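Local structure of Beta/alpha-amylase (3VOC) at residues Thr40-Tyr46 and Trp57-Tyr63. The protein hydrolyses alpha-1,4-glucosidic linkages in starch, this chain being the beta-amylase domain that removes maltose units from the non-reducing ends of the chains. Numbering follows the deposited sequence.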
# COMPACT_ATOMS: atom_id res chain seq x y z
N THR A 40 5.27 -12.06 -2.06
CA THR A 40 4.09 -12.89 -1.84
C THR A 40 3.13 -12.22 -0.87
O THR A 40 3.51 -11.94 0.27
CB THR A 40 4.49 -14.25 -1.23
OG1 THR A 40 5.43 -14.92 -2.09
CG2 THR A 40 3.25 -15.15 -1.00
N ASP A 41 1.90 -11.98 -1.31
CA ASP A 41 0.83 -11.65 -0.37
C ASP A 41 0.61 -12.81 0.59
O ASP A 41 0.24 -13.91 0.17
CB ASP A 41 -0.47 -11.34 -1.09
CG ASP A 41 -0.56 -9.90 -1.56
OD1 ASP A 41 -0.31 -8.98 -0.76
OD2 ASP A 41 -0.89 -9.69 -2.73
N VAL A 42 0.89 -12.56 1.87
CA VAL A 42 0.60 -13.54 2.94
C VAL A 42 -0.71 -13.07 3.54
O VAL A 42 -0.75 -12.17 4.41
CB VAL A 42 1.77 -13.64 3.96
CG1 VAL A 42 1.50 -14.68 5.05
CG2 VAL A 42 3.09 -13.97 3.22
N TRP A 43 -1.81 -13.63 3.01
CA TRP A 43 -3.16 -13.12 3.32
C TRP A 43 -3.58 -13.36 4.78
O TRP A 43 -3.61 -14.51 5.24
CB TRP A 43 -4.19 -13.74 2.37
CG TRP A 43 -4.01 -13.33 0.95
CD1 TRP A 43 -3.52 -14.09 -0.07
CD2 TRP A 43 -4.28 -12.04 0.39
NE1 TRP A 43 -3.48 -13.36 -1.23
CE2 TRP A 43 -3.93 -12.10 -0.97
CE3 TRP A 43 -4.77 -10.84 0.92
CZ2 TRP A 43 -4.06 -10.99 -1.84
CZ3 TRP A 43 -4.91 -9.73 0.06
CH2 TRP A 43 -4.56 -9.82 -1.30
N TRP A 44 -3.94 -12.30 5.48
CA TRP A 44 -4.48 -12.45 6.83
C TRP A 44 -5.62 -13.47 6.88
O TRP A 44 -5.70 -14.31 7.79
CB TRP A 44 -4.95 -11.09 7.37
CG TRP A 44 -5.06 -11.05 8.88
CD1 TRP A 44 -4.66 -12.02 9.79
CD2 TRP A 44 -5.57 -9.96 9.66
NE1 TRP A 44 -4.91 -11.59 11.07
CE2 TRP A 44 -5.46 -10.33 11.02
CE3 TRP A 44 -6.11 -8.69 9.34
CZ2 TRP A 44 -5.89 -9.50 12.06
CZ3 TRP A 44 -6.50 -7.86 10.36
CH2 TRP A 44 -6.40 -8.26 11.71
N GLY A 45 -6.50 -13.39 5.87
CA GLY A 45 -7.67 -14.26 5.75
C GLY A 45 -7.32 -15.74 5.62
O GLY A 45 -8.15 -16.59 5.93
N TYR A 46 -6.11 -16.03 5.14
CA TYR A 46 -5.61 -17.39 5.03
C TYR A 46 -5.01 -17.92 6.32
O TYR A 46 -5.02 -19.13 6.55
CB TYR A 46 -4.51 -17.49 3.97
CG TYR A 46 -4.96 -17.60 2.52
CD1 TYR A 46 -6.26 -17.30 2.14
CD2 TYR A 46 -4.04 -17.95 1.52
CE1 TYR A 46 -6.66 -17.38 0.79
CE2 TYR A 46 -4.43 -18.04 0.18
CZ TYR A 46 -5.73 -17.75 -0.18
OH TYR A 46 -6.13 -17.81 -1.50
N TRP A 57 -0.40 -21.57 9.27
CA TRP A 57 0.68 -21.12 8.40
C TRP A 57 1.11 -22.18 7.39
O TRP A 57 2.05 -21.95 6.62
CB TRP A 57 1.90 -20.70 9.24
CG TRP A 57 1.66 -19.51 10.12
CD1 TRP A 57 1.47 -19.52 11.48
CD2 TRP A 57 1.58 -18.13 9.72
NE1 TRP A 57 1.29 -18.23 11.94
CE2 TRP A 57 1.35 -17.37 10.88
CE3 TRP A 57 1.70 -17.47 8.49
CZ2 TRP A 57 1.23 -15.97 10.85
CZ3 TRP A 57 1.57 -16.10 8.45
CH2 TRP A 57 1.34 -15.36 9.62
N SER A 58 0.42 -23.34 7.37
CA SER A 58 0.94 -24.50 6.62
C SER A 58 1.08 -24.24 5.11
O SER A 58 2.08 -24.59 4.50
CB SER A 58 0.12 -25.78 6.87
OG SER A 58 -1.24 -25.60 6.50
N TYR A 59 0.08 -23.60 4.51
CA TYR A 59 0.18 -23.24 3.10
C TYR A 59 1.40 -22.35 2.79
O TYR A 59 2.09 -22.54 1.78
CB TYR A 59 -1.11 -22.59 2.62
CG TYR A 59 -1.01 -21.94 1.25
CD1 TYR A 59 -1.10 -22.69 0.09
CD2 TYR A 59 -0.87 -20.55 1.13
CE1 TYR A 59 -1.02 -22.09 -1.17
CE2 TYR A 59 -0.81 -19.93 -0.12
CZ TYR A 59 -0.88 -20.71 -1.27
OH TYR A 59 -0.81 -20.11 -2.51
N TYR A 60 1.67 -21.37 3.65
CA TYR A 60 2.81 -20.49 3.40
C TYR A 60 4.15 -21.12 3.70
O TYR A 60 5.16 -20.75 3.11
CB TYR A 60 2.63 -19.13 4.08
CG TYR A 60 1.61 -18.30 3.36
CD1 TYR A 60 1.89 -17.79 2.09
CD2 TYR A 60 0.34 -18.04 3.93
CE1 TYR A 60 0.95 -17.03 1.40
CE2 TYR A 60 -0.62 -17.26 3.24
CZ TYR A 60 -0.30 -16.77 1.98
OH TYR A 60 -1.20 -16.01 1.26
N LYS A 61 4.18 -22.10 4.60
CA LYS A 61 5.40 -22.88 4.81
C LYS A 61 5.67 -23.70 3.55
O LYS A 61 6.80 -23.75 3.06
CB LYS A 61 5.29 -23.75 6.06
CG LYS A 61 5.58 -22.99 7.36
CD LYS A 61 5.12 -23.76 8.58
CE LYS A 61 5.54 -23.04 9.89
NZ LYS A 61 4.68 -23.47 11.07
N THR A 62 4.63 -24.30 2.97
CA THR A 62 4.77 -25.01 1.69
C THR A 62 5.27 -24.08 0.58
O THR A 62 6.17 -24.43 -0.20
CB THR A 62 3.45 -25.67 1.27
OG1 THR A 62 3.00 -26.54 2.32
CG2 THR A 62 3.63 -26.48 -0.01
N TYR A 63 4.63 -22.91 0.48
CA TYR A 63 5.00 -21.90 -0.49
C TYR A 63 6.47 -21.52 -0.31
O TYR A 63 7.26 -21.58 -1.26
CB TYR A 63 4.10 -20.69 -0.29
CG TYR A 63 4.10 -19.64 -1.36
CD1 TYR A 63 2.91 -19.25 -1.97
CD2 TYR A 63 5.29 -19.00 -1.76
CE1 TYR A 63 2.89 -18.25 -2.94
CE2 TYR A 63 5.28 -17.99 -2.75
CZ TYR A 63 4.07 -17.62 -3.32
OH TYR A 63 4.02 -16.61 -4.28
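The ring of Y60 lies between V42 and Y59. CG1 of V42 makes a CH-pi contact over one face, 3.8 Å from the ring centroid, and CD2 of Y59 covers the opposite face. CG2 of T40 meets the Y60 edge near the ring plane. The same methyl lies over a face of Y63 as a second CH-pi contact; CG2 is anti to the backbone N, which points it toward that face. CG1 of V42 also touches the rim of W57 in plane, 3.7 Å from CZ3. Y46 turns its edge to the face of Y59 in an offset edge-to-face pair, with planes at 82°. The hydroxyl of Y60 reaches the end of the strand. It accepts a nearly straight bond from the backbone N of W43 (3.0 Å to OH, 171°) and gives a weak one to O of D41. The backbone is thus held just where strand turns into helix, with W43 as N-cap. OG1 of T40 is hydrogen-bonded to NE1 of W74, and OD1 of D41, which probably binds substrate, to OG of S79. Segments 40-43 and 58-63 run nearly antiparallel. They belong to the second strand and, past short helix 44-47, an outer helix of the family 14 TIM barrel.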